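Local coordinates for histidine acid phosphatase (Bifidobacterium longum subsp. infantis, PDB 6RXD), which probably removes phosphate groups from inositol polyphosphates such as phytate, and from 2,3-bisphosphoglycerate, as a histidine acid phosphatase of the MINPP subfamily, at residues A[134-139]-A[392-397]. Numbering follows the deposited sequence.
Sequences AYQSSG and VATFRF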
ATOM      1  N   ALA A 134      -1.149 -19.690  -9.514  1.00 17.02           N
ATOM      2  CA  ALA A 134      -2.367 -19.275  -8.805  1.00 14.20           C
ATOM      3  C   ALA A 134      -2.371 -17.775  -8.606  1.00 16.52           C
ATOM      4  O   ALA A 134      -1.435 -17.230  -8.026  1.00 15.42           O
ATOM      5  CB  ALA A 134      -2.477 -19.988  -7.458  1.00 17.26           C
ATOM      6  N   TYR A 135      -3.414 -17.109  -9.097  1.00 15.32           N
ATOM      7  CA  TYR A 135      -3.598 -15.679  -8.867  1.00 14.23           C
ATOM      8  C   TYR A 135      -4.641 -15.497  -7.781  1.00 14.60           C
ATOM      9  O   TYR A 135      -5.684 -16.149  -7.805  1.00 16.31           O
ATOM     10  CB  TYR A 135      -4.083 -14.995 -10.151  1.00 14.88           C
ATOM     11  CG  TYR A 135      -3.008 -14.779 -11.192  1.00 17.83           C
ATOM     12  CD1 TYR A 135      -2.098 -13.739 -11.062  1.00 18.27           C
ATOM     13  CD2 TYR A 135      -2.914 -15.600 -12.312  1.00 22.89           C
ATOM     14  CE1 TYR A 135      -1.117 -13.525 -12.007  1.00 19.22           C
ATOM     15  CE2 TYR A 135      -1.923 -15.392 -13.269  1.00 21.87           C
ATOM     16  CZ  TYR A 135      -1.037 -14.350 -13.104  1.00 20.61           C
ATOM     17  OH  TYR A 135      -0.051 -14.119 -14.034  1.00 28.36           O
ATOM     18  N   GLN A 136      -4.365 -14.623  -6.819  1.00 14.73           N
ATOM     19  CA  GLN A 136      -5.311 -14.389  -5.734  1.00 14.06           C
ATOM     20  C   GLN A 136      -5.468 -12.913  -5.463  1.00 14.77           C
ATOM     21  O   GLN A 136      -4.522 -12.148  -5.629  1.00 15.08           O
ATOM     22  CB  GLN A 136      -4.840 -15.067  -4.445  1.00 15.10           C
ATOM     23  CG  GLN A 136      -4.709 -16.576  -4.561  1.00 16.29           C
ATOM     24  CD  GLN A 136      -4.279 -17.229  -3.257  1.00 19.50           C
ATOM     25  OE1 GLN A 136      -4.041 -16.555  -2.252  1.00 20.60           O
ATOM     26  NE2 GLN A 136      -4.172 -18.550  -3.275  1.00 16.99           N
ATOM     27  N   SER A 137      -6.668 -12.520  -5.047  1.00 13.63           N
ATOM     28  CA  SER A 137      -6.871 -11.170  -4.532  1.00 13.46           C
ATOM     29  C   SER A 137      -7.792 -11.182  -3.315  1.00 15.51           C
ATOM     30  O   SER A 137      -8.374 -12.204  -2.980  1.00 16.57           O
ATOM     31  CB  SER A 137      -7.408 -10.240  -5.620  1.00 26.40           C
ATOM     32  OG  SER A 137      -8.806 -10.121  -5.537  0.90 27.80           O
ATOM     33  N   SER A 138      -7.892 -10.039  -2.639  1.00 14.43           N
ATOM     34  CA  SER A 138      -8.780  -9.904  -1.499  1.00 12.83           C
ATOM     35  C   SER A 138     -10.232  -9.976  -1.953  1.00 16.87           C
ATOM     36  O   SER A 138     -11.127 -10.251  -1.150  1.00 19.60           O
ATOM     37  CB  SER A 138      -8.542  -8.553  -0.836  1.00 12.52           C
ATOM     38  OG  SER A 138      -8.826  -7.514  -1.753  1.00 16.73           O
ATOM     39  N   GLY A 139     -10.470  -9.700  -3.234  1.00 18.76           N
ATOM     40  CA  GLY A 139     -11.830  -9.633  -3.751  1.00 15.13           C
ATOM     41  C   GLY A 139     -12.238  -8.190  -3.971  1.00 18.07           C
ATOM     42  O   GLY A 139     -13.314  -7.900  -4.511  1.00 22.21           O
ATOM     43  N   VAL A 392       3.392 -23.743  -9.085  1.00 16.32           N
ATOM     44  CA  VAL A 392       4.769 -23.254  -9.056  1.00 15.92           C
ATOM     45  C   VAL A 392       4.857 -21.790  -8.627  1.00 14.88           C
ATOM     46  O   VAL A 392       5.946 -21.279  -8.367  1.00 15.83           O
ATOM     47  CB  VAL A 392       5.471 -23.421 -10.416  1.00 21.38           C
ATOM     48  CG1 VAL A 392       5.614 -24.893 -10.764  1.00 24.70           C
ATOM     49  CG2 VAL A 392       4.716 -22.678 -11.519  1.00 19.60           C
ATOM     50  N   ALA A 393       3.715 -21.116  -8.569  1.00 14.27           N
ATOM     51  CA  ALA A 393       3.700 -19.716  -8.134  1.00 13.04           C
ATOM     52  C   ALA A 393       2.353 -19.306  -7.580  1.00 13.66           C
ATOM     53  O   ALA A 393       1.307 -19.744  -8.067  1.00 15.67           O
ATOM     54  CB  ALA A 393       4.100 -18.785  -9.300  1.00 15.69           C
ATOM     55  N   THR A 394       2.380 -18.451  -6.558  1.00 13.41           N
ATOM     56  CA  THR A 394       1.158 -17.865  -6.040  1.00 12.42           C
ATOM     57  C   THR A 394       1.378 -16.367  -6.022  1.00 13.10           C
ATOM     58  O   THR A 394       2.265 -15.886  -5.313  1.00 12.63           O
ATOM     59  CB  THR A 394       0.848 -18.377  -4.622  1.00 13.87           C
ATOM     60  OG1 THR A 394       0.818 -19.813  -4.631  1.00 18.05           O
ATOM     61  CG2 THR A 394      -0.502 -17.855  -4.152  1.00 13.15           C
ATOM     62  N   PHE A 395       0.607 -15.641  -6.834  1.00 15.34           N
ATOM     63  CA  PHE A 395       0.714 -14.183  -6.923  1.00 17.50           C
ATOM     64  C   PHE A 395      -0.527 -13.558  -6.287  1.00 16.29           C
ATOM     65  O   PHE A 395      -1.650 -13.770  -6.760  1.00 14.40           O
ATOM     66  CB  PHE A 395       0.829 -13.732  -8.386  1.00 12.80           C
ATOM     67  CG  PHE A 395       2.061 -14.242  -9.101  1.00 15.43           C
ATOM     68  CD1 PHE A 395       3.323 -14.089  -8.544  1.00 14.42           C
ATOM     69  CD2 PHE A 395       1.947 -14.867 -10.333  1.00 17.06           C
ATOM     70  CE1 PHE A 395       4.461 -14.552  -9.216  1.00 15.40           C
ATOM     71  CE2 PHE A 395       3.071 -15.336 -11.010  1.00 16.56           C
ATOM     72  CZ  PHE A 395       4.333 -15.174 -10.451  1.00 15.95           C
ATOM     73  N   ARG A 396      -0.325 -12.799  -5.210  1.00 12.65           N
ATOM     74  CA  ARG A 396      -1.431 -12.274  -4.402  1.00 11.95           C
ATOM     75  C   ARG A 396      -1.473 -10.756  -4.468  1.00 16.35           C
ATOM     76  O   ARG A 396      -0.422 -10.108  -4.510  1.00 11.90           O
ATOM     77  CB  ARG A 396      -1.252 -12.660  -2.928  1.00 11.85           C
ATOM     78  CG  ARG A 396      -1.089 -14.148  -2.633  1.00 14.67           C
ATOM     79  CD  ARG A 396      -0.606 -14.304  -1.209  1.00 12.19           C
ATOM     80  NE  ARG A 396      -0.367 -15.696  -0.810  1.00 14.66           N
ATOM     81  CZ  ARG A 396       0.787 -16.334  -0.971  1.00 16.42           C
ATOM     82  NH1 ARG A 396       1.817 -15.719  -1.539  1.00 15.03           N
ATOM     83  NH2 ARG A 396       0.911 -17.594  -0.561  1.00 16.89           N
ATOM     84  N   PHE A 397      -2.689 -10.206  -4.440  1.00 13.79           N
ATOM     85  CA  PHE A 397      -2.906  -8.765  -4.592  1.00 12.69           C
ATOM     86  C   PHE A 397      -3.850  -8.253  -3.526  1.00 12.80           C
ATOM     87  O   PHE A 397      -4.928  -8.803  -3.328  1.00 13.90           O
ATOM     88  CB  PHE A 397      -3.432  -8.464  -6.001  1.00 12.36           C
ATOM     89  CG  PHE A 397      -2.474  -8.892  -7.062  1.00 10.87           C
ATOM     90  CD1 PHE A 397      -1.519  -8.010  -7.541  1.00 12.30           C
ATOM     91  CD2 PHE A 397      -2.446 -10.220  -7.490  1.00 11.93           C
ATOM     92  CE1 PHE A 397      -0.586  -8.415  -8.473  1.00 14.68           C
ATOM     93  CE2 PHE A 397      -1.514 -10.639  -8.421  1.00 15.89           C
ATOM     94  CZ  PHE A 397      -0.580  -9.745  -8.913  1.00 15.06           C
TER
HETATM   95  O   HOH W   1      -2.892 -16.492   0.115  1.00 17.19           O
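Tyr135 and Phe395 sit side by side on neighbouring parallel strands in the central sheet of the histidine phosphatase fold, a worked example of neighbouring strands carrying unlike layers on their two faces. Backbone bonds set the register, among them Phe395 N to Ala134 O at 2.8 Å. On the aromatic face, Tyr135 CG lies anti to its carbonyl carbon (chi1 -76°), and the phenol runs beside Phe395, its CE1 3.7 Å from Phe395 CD2, the two planes inclined at 45°. Phe397 CE2 approaches the edge of the tyrosine ring, 4.1 Å from Tyr135 CD1, and helix 141-157 covers this layer through Phe150. An alanine at Tyr135 would probably open a gap beside Phe395 and Phe397 and leave both rings less firmly held. The opposite face, with Gln136, Thr394 and Arg396, is more polar. Arg396 runs extended from CG to NE, and Thr394 CG2 sits over the centre of one face of its guanidinium, 3.7 Å from the plane, while salt bridges to Asp377 and Glu40 hold its far end. Gln136, also extended, points the same way, its amide plane turned 86° from the guanidinium. Between them one water donates to Gln136 OE1 at 2.6 Å and accepts from Arg396 NE at 2.8 Å, in the guanidinium plane.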